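Local coordinates for protein alpha-galactosidase (Umbelopsis vinacea, PDB 3A5V) that hydrolyses terminal alpha-galactosyl residues as a family 27 glycoside hydrolase, pairing a beta/alpha barrel with a C-terminal beta sandwich in a glycosylated tetramer, at residues A[360-363]-A[364-367]; A[250-253]-A[254-257]; A[338-341]-A[342-345]; A[285-288]-A[289-292]. All coordinates share one frame; numbering follows the deposited sequence. Where two conformers were deposited one is given.

Interaction 1: A[360-363]-A[364-367]; sequences VRDL and WKQK
Asp362 reaches over the turn that follows it, and its OD1 receives two successive backbone amides: Lys365 N at 3.1 Å along an almost straight N-H (175°), and Trp364 N in a weak, bent bond. Lys365 N comes from above the carboxylate plane. CG of Asp362 stands anti to the backbone N (chi1 -175°), which swings the carboxylate onto the turn. Behind it the backbones close tightly, Asp362 N giving a bond to Lys367 O at 2.8 Å and Lys367 N returning one to Asp362 O at 3.2 Å. On the other side of the strand the extended Arg361 lays one guanidinium face over the backbone at Gln366 and Lys367, Gln366 C lying 3.4 Å above the plane, while Glu289 takes its NE in a salt bridge.

The solvent side, where Lys365, Gln366 and Lys367 are exposed, is looser. Although the bent chain of Lys365 passes Asp362, its NZ stays 4.4 Å from Asp362 OD2, too far for a salt bridge; Arg386 holds OD2 instead. Gln366 adopts left-handed backbone angles, and with Lys367 it faces Asp362. This is a G1 beta bulge, closing the hairpin between strands 358-362 and 367-372 of the C-terminal beta sandwich.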
ATOM      1  N   VAL A 360      -3.036 -41.111 -19.810  1.00 15.40           N
ATOM      2  CA  VAL A 360      -2.142 -40.081 -19.281  1.00 15.47           C
ATOM      3  C   VAL A 360      -0.735 -40.356 -19.790  1.00 15.45           C
ATOM      4  O   VAL A 360      -0.235 -41.485 -19.679  1.00 16.32           O
ATOM      5  CB  VAL A 360      -2.133 -40.079 -17.731  1.00 15.53           C
ATOM      6  CG1 VAL A 360      -1.184 -38.973 -17.197  1.00 15.20           C
ATOM      7  CG2 VAL A 360      -3.561 -39.888 -17.186  1.00 15.12           C
ATOM      8  N   ARG A 361      -0.108 -39.325 -20.344  1.00 15.39           N
ATOM      9  CA  ARG A 361       1.259 -39.432 -20.869  1.00 15.16           C
ATOM     10  C   ARG A 361       2.214 -38.607 -20.002  1.00 15.14           C
ATOM     11  O   ARG A 361       1.876 -37.496 -19.576  1.00 14.38           O
ATOM     12  CB  ARG A 361       1.292 -38.916 -22.306  1.00 15.03           C
ATOM     13  CG  ARG A 361       2.661 -38.954 -22.972  1.00 16.17           C
ATOM     14  CD  ARG A 361       2.554 -38.529 -24.438  1.00 16.91           C
ATOM     15  NE  ARG A 361       3.836 -38.657 -25.149  1.00 17.79           N
ATOM     16  CZ  ARG A 361       4.298 -39.790 -25.679  1.00 20.86           C
ATOM     17  NH1 ARG A 361       3.607 -40.928 -25.556  1.00 19.41           N
ATOM     18  NH2 ARG A 361       5.473 -39.795 -26.310  1.00 20.34           N
ATOM     19  N   ASP A 362       3.399 -39.154 -19.754  1.00 14.63           N
ATOM     20  CA  ASP A 362       4.448 -38.435 -19.037  1.00 14.47           C
ATOM     21  C   ASP A 362       5.303 -37.757 -20.101  1.00 14.22           C
ATOM     22  O   ASP A 362       5.966 -38.439 -20.900  1.00 13.39           O
ATOM     23  CB  ASP A 362       5.272 -39.399 -18.175  1.00 14.10           C
ATOM     24  CG  ASP A 362       6.314 -38.692 -17.305  1.00 15.46           C
ATOM     25  OD1 ASP A 362       6.983 -37.734 -17.781  1.00 14.07           O
ATOM     26  OD2 ASP A 362       6.476 -39.109 -16.134  1.00 14.55           O
ATOM     27  N   LEU A 363       5.277 -36.420 -20.112  1.00 13.15           N
ATOM     28  CA  LEU A 363       5.914 -35.639 -21.183  1.00 13.92           C
ATOM     29  C   LEU A 363       7.438 -35.575 -21.114  1.00 14.22           C
ATOM     30  O   LEU A 363       8.112 -35.454 -22.153  1.00 14.96           O
ATOM     31  CB  LEU A 363       5.323 -34.223 -21.250  1.00 13.99           C
ATOM     32  CG  LEU A 363       3.820 -34.141 -21.551  1.00 14.34           C
ATOM     33  CD1 LEU A 363       3.471 -32.699 -21.870  1.00 11.96           C
ATOM     34  CD2 LEU A 363       3.392 -35.077 -22.723  1.00 14.19           C
ATOM     35  N   TRP A 364       7.984 -35.644 -19.904  1.00 14.36           N
ATOM     36  CA  TRP A 364       9.445 -35.711 -19.732  1.00 15.33           C
ATOM     37  C   TRP A 364      10.001 -37.056 -20.178  1.00 16.49           C
ATOM     38  O   TRP A 364      11.010 -37.109 -20.888  1.00 16.08           O
ATOM     39  CB  TRP A 364       9.857 -35.424 -18.278  1.00 13.94           C
ATOM     40  CG  TRP A 364       9.782 -33.939 -17.974  1.00 13.57           C
ATOM     41  CD1 TRP A 364       8.954 -33.322 -17.070  1.00 12.38           C
ATOM     42  CD2 TRP A 364      10.534 -32.893 -18.611  1.00 13.14           C
ATOM     43  NE1 TRP A 364       9.153 -31.964 -17.093  1.00 11.50           N
ATOM     44  CE2 TRP A 364      10.120 -31.667 -18.025  1.00 11.20           C
ATOM     45  CE3 TRP A 364      11.537 -32.874 -19.600  1.00 13.30           C
ATOM     46  CZ2 TRP A 364      10.657 -30.425 -18.403  1.00 12.12           C
ATOM     47  CZ3 TRP A 364      12.077 -31.628 -19.987  1.00 13.16           C
ATOM     48  CH2 TRP A 364      11.633 -30.421 -19.385  1.00 13.74           C
ATOM     49  N   LYS A 365       9.340 -38.129 -19.747  1.00 17.48           N
ATOM     50  CA  LYS A 365       9.740 -39.499 -20.101  1.00 19.20           C
ATOM     51  C   LYS A 365       9.349 -39.823 -21.536  1.00 19.86           C
ATOM     52  O   LYS A 365       9.930 -40.730 -22.161  1.00 20.93           O
ATOM     53  CB  LYS A 365       9.148 -40.509 -19.103  1.00 18.58           C
ATOM     54  CG  LYS A 365       9.752 -40.368 -17.707  1.00 19.65           C
ATOM     55  CD  LYS A 365       9.022 -41.158 -16.594  1.00 20.74           C
ATOM     56  CE  LYS A 365       9.098 -40.392 -15.247  1.00 22.11           C
ATOM     57  NZ  LYS A 365      10.466 -40.316 -14.658  1.00 26.35           N
ATOM     58  N   GLN A 366       8.402 -39.044 -22.064  1.00 19.63           N
ATOM     59  CA  GLN A 366       7.819 -39.255 -23.394  1.00 19.50           C
ATOM     60  C   GLN A 366       7.280 -40.691 -23.528  1.00 19.68           C
ATOM     61  O   GLN A 366       7.644 -41.444 -24.444  1.00 18.61           O
ATOM     62  CB  GLN A 366       8.818 -38.903 -24.501  1.00 19.89           C
ATOM     63  CG  GLN A 366       9.313 -37.446 -24.461  1.00 19.08           C
ATOM     64  CD  GLN A 366      10.161 -37.086 -25.668  1.00 20.83           C
ATOM     65  OE1 GLN A 366      10.828 -37.944 -26.245  1.00 23.86           O
ATOM     66  NE2 GLN A 366      10.129 -35.819 -26.062  1.00 20.33           N
ATOM     67  N   LYS A 367       6.418 -41.065 -22.586  1.00 19.10           N
ATOM     68  CA  LYS A 367       5.780 -42.373 -22.628  1.00 19.64           C
ATOM     69  C   LYS A 367       4.379 -42.313 -22.042  1.00 19.10           C
ATOM     70  O   LYS A 367       4.100 -41.516 -21.133  1.00 17.87           O
ATOM     71  CB  LYS A 367       6.617 -43.422 -21.895  1.00 20.12           C
ATOM     72  CG  LYS A 367       6.702 -43.214 -20.408  1.00 24.62           C
ATOM     73  CD  LYS A 367       7.328 -44.408 -19.703  1.00 30.69           C
ATOM     74  CE  LYS A 367       7.454 -44.128 -18.207  1.00 31.38           C
ATOM     75  NZ  LYS A 367       8.332 -45.136 -17.551  1.00 34.79           N
TER

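Interaction 2: A[250-253]-A[254-257]; sequences NQEE and YRVH
Asn250 sits at the N-cap of helix 251-263 and contributes twice to its first turn. Its carbonyl O receives Tyr254 N at 3.0 Å, and its side-chain OD1 takes Glu253 N at 2.8 Å, close to straight (169°). The ring of Tyr254 also lies near Asn250 O, with CD2 3.5 Å from it, while its hydroxyl is bonded to Asp192.

Gln251 comes next, its O accepting from Arg255 N at 2.8 Å. Its side chain was modelled in two conformers, which leaves the position of the amide beside Arg255 doubtful.

Glu252 makes the salt bridge of the turn. A bend at chi2 (-50°) folds its carboxylate back beside Arg255, and the two chains run alongside one another. Arg255 NE meets Glu252 OE1 on its syn side at 3.1 Å, tilted from the carboxylate plane, with the oxygen close to the guanidinium plane, and OE2 adds a weak bond to NH2 at 3.3 Å. Two bonds to one carboxylate limit rotation of the guanidinium, which also makes a cation-pi contact with Trp364.

Glu253 answers the cap: its OE1 accepts Asn250 N at 3.0 Å, OE2 going to His383, and its backbone O receives His257 N. The reciprocal pair Asn250 and Glu253 is a capping box, here starting a helix of the beta/alpha barrel domain.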
ATOM      1  N   ASN A 250      20.261 -28.508  -9.135  1.00 15.04           N
ATOM      2  CA  ASN A 250      20.383 -29.886  -9.639  1.00 15.11           C
ATOM      3  C   ASN A 250      19.408 -30.135 -10.803  1.00 15.26           C
ATOM      4  O   ASN A 250      18.630 -29.240 -11.159  1.00 14.80           O
ATOM      5  CB  ASN A 250      20.234 -30.919  -8.500  1.00 15.26           C
ATOM      6  CG  ASN A 250      18.827 -30.960  -7.904  1.00 17.01           C
ATOM      7  OD1 ASN A 250      17.837 -30.800  -8.609  1.00 13.99           O
ATOM      8  ND2 ASN A 250      18.741 -31.219  -6.593  1.00 17.35           N
ATOM      9  N   GLN A 251      19.464 -31.319 -11.421  1.00 14.22           N
ATOM     10  CA  GLN A 251      18.639 -31.561 -12.600  1.00 14.48           C
ATOM     11  C   GLN A 251      17.122 -31.513 -12.323  1.00 13.85           C
ATOM     12  O   GLN A 251      16.368 -30.971 -13.133  1.00 13.59           O
ATOM     13  CB  GLN A 251      19.024 -32.830 -13.384  0.50 14.45           C
ATOM     14  CG  GLN A 251      18.575 -32.734 -14.859  0.50 14.80           C
ATOM     15  CD  GLN A 251      18.470 -34.082 -15.565  0.50 15.39           C
ATOM     16  OE1 GLN A 251      18.254 -35.110 -14.938  0.50 13.53           O
ATOM     17  NE2 GLN A 251      18.602 -34.068 -16.887  0.50 15.45           N
ATOM     18  N   GLU A 252      16.683 -32.087 -11.206  1.00 13.69           N
ATOM     19  CA  GLU A 252      15.248 -32.065 -10.882  1.00 12.96           C
ATOM     20  C   GLU A 252      14.760 -30.634 -10.592  1.00 12.09           C
ATOM     21  O   GLU A 252      13.631 -30.262 -10.954  1.00 11.16           O
ATOM     22  CB  GLU A 252      14.913 -33.021  -9.721  1.00 13.36           C
ATOM     23  CG  GLU A 252      15.066 -34.535 -10.084  1.00 14.45           C
ATOM     24  CD  GLU A 252      14.346 -34.938 -11.379  1.00 17.81           C
ATOM     25  OE1 GLU A 252      13.211 -34.487 -11.608  1.00 16.64           O
ATOM     26  OE2 GLU A 252      14.930 -35.703 -12.191  1.00 20.40           O
ATOM     27  N   GLU A 253      15.600 -29.838  -9.938  1.00 11.15           N
ATOM     28  CA  GLU A 253      15.286 -28.410  -9.747  1.00 10.92           C
ATOM     29  C   GLU A 253      15.151 -27.658 -11.080  1.00 10.92           C
ATOM     30  O   GLU A 253      14.211 -26.900 -11.246  1.00 10.56           O
ATOM     31  CB  GLU A 253      16.328 -27.739  -8.858  1.00 11.47           C
ATOM     32  CG  GLU A 253      16.197 -28.159  -7.401  1.00 11.28           C
ATOM     33  CD  GLU A 253      17.377 -27.733  -6.526  1.00 13.53           C
ATOM     34  OE1 GLU A 253      18.480 -27.431  -7.041  1.00 12.42           O
ATOM     35  OE2 GLU A 253      17.180 -27.718  -5.303  1.00 12.70           O
ATOM     36  N   TYR A 254      16.092 -27.858 -12.016  1.00 10.65           N
ATOM     37  CA  TYR A 254      15.970 -27.283 -13.368  1.00 10.89           C
ATOM     38  C   TYR A 254      14.743 -27.800 -14.107  1.00 11.16           C
ATOM     39  O   TYR A 254      14.104 -27.049 -14.864  1.00 12.25           O
ATOM     40  CB  TYR A 254      17.215 -27.548 -14.230  1.00 10.25           C
ATOM     41  CG  TYR A 254      18.399 -26.686 -13.846  1.00 12.21           C
ATOM     42  CD1 TYR A 254      18.226 -25.325 -13.527  1.00 10.95           C
ATOM     43  CD2 TYR A 254      19.694 -27.229 -13.793  1.00 12.93           C
ATOM     44  CE1 TYR A 254      19.319 -24.524 -13.157  1.00 12.25           C
ATOM     45  CE2 TYR A 254      20.802 -26.435 -13.425  1.00 14.06           C
ATOM     46  CZ  TYR A 254      20.603 -25.091 -13.110  1.00 12.20           C
ATOM     47  OH  TYR A 254      21.692 -24.323 -12.734  1.00 12.15           O
ATOM     48  N   ARG A 255      14.421 -29.081 -13.914  1.00 11.13           N
ATOM     49  CA  ARG A 255      13.230 -29.619 -14.559  1.00 11.41           C
ATOM     50  C   ARG A 255      11.977 -28.893 -14.057  1.00 10.98           C
ATOM     51  O   ARG A 255      11.070 -28.582 -14.834  1.00 10.49           O
ATOM     52  CB  ARG A 255      13.112 -31.136 -14.341  1.00 11.12           C
ATOM     53  CG  ARG A 255      12.007 -31.772 -15.194  1.00 11.81           C
ATOM     54  CD  ARG A 255      11.699 -33.198 -14.738  1.00 12.74           C
ATOM     55  NE  ARG A 255      12.896 -34.040 -14.651  1.00 13.23           N
ATOM     56  CZ  ARG A 255      13.541 -34.559 -15.694  1.00 15.25           C
ATOM     57  NH1 ARG A 255      13.136 -34.306 -16.945  1.00 13.97           N
ATOM     58  NH2 ARG A 255      14.608 -35.333 -15.484  1.00 14.05           N
ATOM     59  N   VAL A 256      11.930 -28.621 -12.752  1.00 11.15           N
ATOM     60  CA  VAL A 256      10.800 -27.898 -12.174  1.00 10.32           C
ATOM     61  C   VAL A 256      10.686 -26.492 -12.751  1.00 10.08           C
ATOM     62  O   VAL A 256       9.622 -26.061 -13.192  1.00 10.53           O
ATOM     63  CB  VAL A 256      10.907 -27.849 -10.620  1.00 10.77           C
ATOM     64  CG1 VAL A 256       9.746 -26.995 -10.000  1.00 10.45           C
ATOM     65  CG2 VAL A 256      10.852 -29.220 -10.101  1.00  5.20           C
ATOM     66  N   HIS A 257      11.810 -25.795 -12.734  1.00  9.74           N
ATOM     67  CA  HIS A 257      11.968 -24.447 -13.258  1.00 10.34           C
ATOM     68  C   HIS A 257      11.477 -24.389 -14.713  1.00  9.95           C
ATOM     69  O   HIS A 257      10.553 -23.629 -15.030  1.00  9.59           O
ATOM     70  CB  HIS A 257      13.461 -24.099 -13.066  1.00 10.47           C
ATOM     71  CG  HIS A 257      13.944 -22.853 -13.755  1.00 11.67           C
ATOM     72  ND1 HIS A 257      13.243 -21.668 -13.769  1.00 11.67           N
ATOM     73  CD2 HIS A 257      15.127 -22.600 -14.370  1.00 11.36           C
ATOM     74  CE1 HIS A 257      13.956 -20.747 -14.397  1.00 13.98           C
ATOM     75  NE2 HIS A 257      15.108 -21.286 -14.763  1.00 13.35           N
TER

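Interaction 3: A[338-341]-A[342-345]; sequences TATW and DDIW
Trp345 turns the edge of its six-membered ring onto one face of Trp341, CZ3 standing 4.1 Å from Trp341 CG toward the rim of the indole. The planes are 81° apart and the centroids of the Trp345 six-membered and Trp341 five-membered rings are 5.7 Å from each other, a T-shaped stack between side chains that point the same way. Trp345 CE3 also lies 3.4 Å from Trp341 O, which is near the plane of the Trp345 ring and accepts Trp345 N. The NE1 of Trp341 is bonded to Arg356 O, and Phe390 makes a further edge-to-face contact with the same indole.

Ile344 fills the angle between strand and helix. Its CD1 touches Trp341 CE3 at 3.8 Å and Ala339 CB at 3.9 Å, while its N bonds to Thr340 O. Ile344 and Ala339 also pack on strand 322-329, setting the turn against the sandwich.

At the polar end, Thr340 is the N-cap of helix 341-344. Its OG1 lies between the backbone N and the carbonyl carbon (chi1 72°), a rotation that aims it at Asp343 N, which it accepts at 3.1 Å; Thr340 O receives the same amide only weakly. A valine here would probably leave Asp343 N with just that weak bond and the first turn less firmly closed.

Chemically, the short helix has two unlike supports: an oxygen cap satisfies an amide of its first turn, whereas stacked indoles and aliphatic carbons join it to the buried interior of the sandwich.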
ATOM      1  N   THR A 338      -0.992 -37.135  -5.295  1.00 14.02           N
ATOM      2  CA  THR A 338      -2.266 -37.547  -5.918  1.00 14.30           C
ATOM      3  C   THR A 338      -3.044 -36.364  -6.478  1.00 14.26           C
ATOM      4  O   THR A 338      -3.257 -35.362  -5.770  1.00 15.38           O
ATOM      5  CB  THR A 338      -3.162 -38.286  -4.879  1.00 14.22           C
ATOM      6  OG1 THR A 338      -2.469 -39.444  -4.427  1.00 15.04           O
ATOM      7  CG2 THR A 338      -4.513 -38.701  -5.481  1.00 14.63           C
ATOM      8  N   ALA A 339      -3.455 -36.473  -7.744  1.00 13.85           N
ATOM      9  CA  ALA A 339      -4.368 -35.513  -8.367  1.00 14.18           C
ATOM     10  C   ALA A 339      -5.678 -36.241  -8.645  1.00 14.26           C
ATOM     11  O   ALA A 339      -5.660 -37.335  -9.212  1.00 14.19           O
ATOM     12  CB  ALA A 339      -3.786 -34.982  -9.672  1.00 14.99           C
ATOM     13  N   THR A 340      -6.792 -35.648  -8.232  1.00 13.49           N
ATOM     14  CA  THR A 340      -8.107 -36.228  -8.492  1.00 14.01           C
ATOM     15  C   THR A 340      -8.709 -35.536  -9.726  1.00 13.85           C
ATOM     16  O   THR A 340      -8.321 -34.423 -10.069  1.00 13.24           O
ATOM     17  CB  THR A 340      -9.061 -36.042  -7.304  1.00 13.95           C
ATOM     18  OG1 THR A 340      -9.456 -34.670  -7.218  1.00 14.40           O
ATOM     19  CG2 THR A 340      -8.375 -36.448  -5.973  1.00 13.84           C
ATOM     20  N   TRP A 341      -9.647 -36.210 -10.383  1.00 13.54           N
ATOM     21  CA  TRP A 341     -10.331 -35.656 -11.546  1.00 13.42           C
ATOM     22  C   TRP A 341     -11.117 -34.408 -11.131  1.00 13.66           C
ATOM     23  O   TRP A 341     -11.174 -33.427 -11.893  1.00 12.75           O
ATOM     24  CB  TRP A 341     -11.281 -36.713 -12.149  1.00 13.55           C
ATOM     25  CG  TRP A 341     -10.658 -37.797 -13.084  1.00 13.65           C
ATOM     26  CD1 TRP A 341     -11.332 -38.503 -14.056  1.00 13.76           C
ATOM     27  CD2 TRP A 341      -9.293 -38.285 -13.116  1.00 13.50           C
ATOM     28  NE1 TRP A 341     -10.481 -39.394 -14.676  1.00 13.30           N
ATOM     29  CE2 TRP A 341      -9.227 -39.274 -14.128  1.00 13.25           C
ATOM     30  CE3 TRP A 341      -8.120 -37.980 -12.389  1.00 13.73           C
ATOM     31  CZ2 TRP A 341      -8.036 -39.957 -14.437  1.00 14.70           C
ATOM     32  CZ3 TRP A 341      -6.941 -38.644 -12.697  1.00 13.27           C
ATOM     33  CH2 TRP A 341      -6.904 -39.635 -13.710  1.00 14.22           C
ATOM     34  N   ASP A 342     -11.724 -34.431  -9.932  1.00 13.00           N
ATOM     35  CA  ASP A 342     -12.494 -33.268  -9.487  1.00 14.10           C
ATOM     36  C   ASP A 342     -11.593 -32.036  -9.282  1.00 14.09           C
ATOM     37  O   ASP A 342     -12.048 -30.907  -9.462  1.00 14.07           O
ATOM     38  CB  ASP A 342     -13.323 -33.554  -8.225  1.00 14.40           C
ATOM     39  CG  ASP A 342     -14.535 -34.443  -8.513  1.00 17.91           C
ATOM     40  OD1 ASP A 342     -14.900 -34.637  -9.707  1.00 17.38           O
ATOM     41  OD2 ASP A 342     -15.114 -34.947  -7.539  1.00 19.02           O
ATOM     42  N   ASP A 343     -10.346 -32.253  -8.877  1.00 13.97           N
ATOM     43  CA  ASP A 343      -9.410 -31.130  -8.743  1.00 14.27           C
ATOM     44  C   ASP A 343      -8.881 -30.664 -10.099  1.00 13.23           C
ATOM     45  O   ASP A 343      -8.840 -29.462 -10.355  1.00 13.05           O
ATOM     46  CB  ASP A 343      -8.257 -31.493  -7.829  1.00 14.99           C
ATOM     47  CG  ASP A 343      -8.652 -31.429  -6.349  1.00 18.79           C
ATOM     48  OD1 ASP A 343      -9.608 -30.692  -5.990  1.00 23.15           O
ATOM     49  OD2 ASP A 343      -8.001 -32.117  -5.565  1.00 19.69           O
ATOM     50  N   ILE A 344      -8.486 -31.610 -10.951  1.00 12.54           N
ATOM     51  CA  ILE A 344      -7.962 -31.281 -12.289  1.00 12.86           C
ATOM     52  C   ILE A 344      -8.940 -30.398 -13.083  1.00 13.05           C
ATOM     53  O   ILE A 344      -8.516 -29.432 -13.748  1.00 12.87           O
ATOM     54  CB  ILE A 344      -7.553 -32.557 -13.080  1.00 12.70           C
ATOM     55  CG1 ILE A 344      -6.348 -33.229 -12.389  1.00 12.31           C
ATOM     56  CG2 ILE A 344      -7.202 -32.222 -14.566  1.00 13.79           C
ATOM     57  CD1 ILE A 344      -6.123 -34.717 -12.785  1.00 12.83           C
ATOM     58  N   TRP A 345     -10.236 -30.734 -13.003  1.00 12.75           N
ATOM     59  CA  TRP A 345     -11.296 -29.954 -13.661  1.00 13.00           C
ATOM     60  C   TRP A 345     -12.199 -29.200 -12.652  1.00 13.17           C
ATOM     61  O   TRP A 345     -13.418 -29.064 -12.863  1.00 11.84           O
ATOM     62  CB  TRP A 345     -12.125 -30.856 -14.611  1.00 13.16           C
ATOM     63  CG  TRP A 345     -11.297 -31.286 -15.806  1.00 13.22           C
ATOM     64  CD1 TRP A 345     -11.021 -30.540 -16.912  1.00 14.73           C
ATOM     65  CD2 TRP A 345     -10.620 -32.531 -15.984  1.00 14.33           C
ATOM     66  NE1 TRP A 345     -10.227 -31.246 -17.780  1.00 15.02           N
ATOM     67  CE2 TRP A 345      -9.961 -32.472 -17.240  1.00 15.10           C
ATOM     68  CE3 TRP A 345     -10.505 -33.698 -15.211  1.00 14.22           C
ATOM     69  CZ2 TRP A 345      -9.195 -33.526 -17.738  1.00 14.61           C
ATOM     70  CZ3 TRP A 345      -9.740 -34.752 -15.702  1.00 14.64           C
ATOM     71  CH2 TRP A 345      -9.101 -34.662 -16.966  1.00 14.93           C
TER

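Interaction 4: A[285-288]-A[289-292]; sequences IMNK and EVIA
Asn287 makes most of the polar contacts. Its side-chain OD1 is shared by two amides: Glu289 N at 2.9 Å in a weak, bent bond, and Val290 N at 3.2 Å with a better angle (155°). The second donor stands well above the carbonyl plane of the amide, 52° out of it, and is not on a lone pair. CG of Asn287 is anti to the backbone N (chi1 -178°), which carries OD1 over the opening amides of the helix. The backbone O of Asn287 takes Ile291 N at 3.1 Å in a nearly linear bond and Val290 N in a weak one. Lys288 O follows with Ala292 N at 2.9 Å.

Asn287 is thus the N-cap of helix 288-294, in the short link after helix 279-285, where the barrel domain borders the beta sandwich. Its ND2 is bonded to Leu363 O, so a single amide caps the helix and ties it to the neighbouring domain. A leucine in its place would probably leave Val290 N with only its weak bond to the backbone O, take the weak side-chain bond from Glu289 N, and leave Leu363 O without this donor.

Van der Waals packing lies beside the cap. Val290 sends CG2 against the Asn287 amide, 3.5 Å from its CG, the two side chains crossing at about a right angle. Ile291 CD1 reaches back to the backbone carbonyl oxygen of Ile285, 3.8 Å from that O, and both isoleucines, like Val290, pack on Tyr258 of helix 251-263.

Charge is handled across the domain border: the carboxylate of Glu289 extends away from the link to form a salt bridge with Arg361.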
ATOM      1  N   ILE A 285      16.065 -28.831 -22.023  1.00 12.34           N
ATOM      2  CA  ILE A 285      15.692 -27.732 -22.930  1.00 11.75           C
ATOM      3  C   ILE A 285      15.334 -28.177 -24.358  1.00 12.02           C
ATOM      4  O   ILE A 285      14.912 -27.351 -25.172  1.00 12.12           O
ATOM      5  CB  ILE A 285      16.742 -26.586 -22.944  1.00 11.50           C
ATOM      6  CG1 ILE A 285      18.037 -27.017 -23.670  1.00 11.37           C
ATOM      7  CG2 ILE A 285      16.998 -26.059 -21.480  1.00 10.57           C
ATOM      8  CD1 ILE A 285      19.080 -25.890 -23.832  1.00 11.26           C
ATOM      9  N   MET A 286      15.522 -29.461 -24.672  1.00 12.32           N
ATOM     10  CA  MET A 286      15.276 -29.913 -26.050  1.00 13.85           C
ATOM     11  C   MET A 286      14.189 -30.965 -26.157  1.00 13.88           C
ATOM     12  O   MET A 286      14.205 -31.793 -27.078  1.00 13.62           O
ATOM     13  CB  MET A 286      16.569 -30.422 -26.724  1.00 13.62           C
ATOM     14  CG  MET A 286      17.710 -29.398 -26.763  1.00 13.69           C
ATOM     15  SD  MET A 286      19.092 -30.085 -27.729  1.00 17.86           S
ATOM     16  CE  MET A 286      20.276 -28.737 -27.675  1.00 15.84           C
ATOM     17  N   ASN A 287      13.245 -30.936 -25.226  1.00 13.10           N
ATOM     18  CA  ASN A 287      12.161 -31.911 -25.240  1.00 13.30           C
ATOM     19  C   ASN A 287      10.983 -31.302 -25.992  1.00 13.25           C
ATOM     20  O   ASN A 287      10.314 -30.408 -25.478  1.00 12.54           O
ATOM     21  CB  ASN A 287      11.785 -32.303 -23.799  1.00 12.69           C
ATOM     22  CG  ASN A 287      10.681 -33.365 -23.737  1.00 13.94           C
ATOM     23  OD1 ASN A 287       9.706 -33.305 -24.488  1.00 14.49           O
ATOM     24  ND2 ASN A 287      10.830 -34.333 -22.827  1.00 11.41           N
ATOM     25  N   LYS A 288      10.732 -31.780 -27.209  1.00 13.24           N
ATOM     26  CA  LYS A 288       9.687 -31.198 -28.066  1.00 14.59           C
ATOM     27  C   LYS A 288       8.297 -31.236 -27.455  1.00 13.88           C
ATOM     28  O   LYS A 288       7.490 -30.370 -27.745  1.00 13.97           O
ATOM     29  CB  LYS A 288       9.637 -31.889 -29.451  1.00 14.85           C
ATOM     30  CG  LYS A 288      10.922 -31.704 -30.279  1.00 15.58           C
ATOM     31  CD  LYS A 288      10.845 -32.530 -31.580  1.00 18.49           C
ATOM     32  CE  LYS A 288      12.175 -32.529 -32.306  1.00 22.92           C
ATOM     33  NZ  LYS A 288      11.989 -33.238 -33.628  1.00 28.46           N
ATOM     34  N   GLU A 289       8.008 -32.262 -26.649  1.00 13.96           N
ATOM     35  CA  GLU A 289       6.673 -32.422 -26.064  1.00 14.65           C
ATOM     36  C   GLU A 289       6.423 -31.366 -24.976  1.00 13.86           C
ATOM     37  O   GLU A 289       5.313 -30.877 -24.837  1.00 13.63           O
ATOM     38  CB  GLU A 289       6.492 -33.842 -25.504  1.00 15.02           C
ATOM     39  CG  GLU A 289       6.671 -34.946 -26.579  1.00 15.68           C
ATOM     40  CD  GLU A 289       6.147 -36.309 -26.144  1.00 17.32           C
ATOM     41  OE1 GLU A 289       5.260 -36.382 -25.268  1.00 19.85           O
ATOM     42  OE2 GLU A 289       6.626 -37.327 -26.685  1.00 20.99           O
ATOM     43  N   VAL A 290       7.468 -31.013 -24.231  1.00 13.53           N
ATOM     44  CA  VAL A 290       7.373 -29.941 -23.225  1.00 12.97           C
ATOM     45  C   VAL A 290       7.263 -28.568 -23.912  1.00 12.75           C
ATOM     46  O   VAL A 290       6.419 -27.752 -23.544  1.00 12.66           O
ATOM     47  CB  VAL A 290       8.556 -29.972 -22.238  1.00 12.99           C
ATOM     48  CG1 VAL A 290       8.356 -28.914 -21.118  1.00 11.96           C
ATOM     49  CG2 VAL A 290       8.711 -31.373 -21.624  1.00 12.37           C
ATOM     50  N   ILE A 291       8.097 -28.328 -24.928  1.00 12.13           N
ATOM     51  CA  ILE A 291       7.998 -27.101 -25.724  1.00 11.71           C
ATOM     52  C   ILE A 291       6.590 -26.945 -26.317  1.00 12.08           C
ATOM     53  O   ILE A 291       6.028 -25.858 -26.294  1.00 11.68           O
ATOM     54  CB  ILE A 291       9.095 -27.042 -26.832  1.00 11.95           C
ATOM     55  CG1 ILE A 291      10.494 -26.955 -26.189  1.00 12.00           C
ATOM     56  CG2 ILE A 291       8.835 -25.866 -27.832  1.00 11.34           C
ATOM     57  CD1 ILE A 291      11.638 -27.289 -27.150  1.00 11.86           C
ATOM     58  N   ALA A 292       6.015 -28.048 -26.807  1.00 12.15           N
ATOM     59  CA  ALA A 292       4.652 -28.020 -27.350  1.00 12.30           C
ATOM     60  C   ALA A 292       3.592 -27.572 -26.334  1.00 12.47           C
ATOM     61  O   ALA A 292       2.532 -27.070 -26.712  1.00 12.79           O
ATOM     62  CB  ALA A 292       4.293 -29.400 -27.933  1.00 12.19           C
TER

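Interaction 1 touches both interaction 2 and interaction 4. It joins interaction 4, about 11 Å away between centres, through the salt bridge from Arg361 NE to Glu289 OE1 at 2.7 Å and a probable hydrogen bond from Gln366 NE2 to Asn287 OD1 at 3.0 Å. On interaction 2 it places Trp364, whose CD2 lies 3.4 Å from Arg255 NH1. Interactions 2 and 4 belong to the barrel domain and 1 to the sandwich, so these links cross the domain boundary. Two bound polyether molecules, probably from crystallisation, border residues of both 1 and 4. Interaction 3 stays within the sandwich and makes no contact with interaction 1, their nearest atoms being about 5 Å apart.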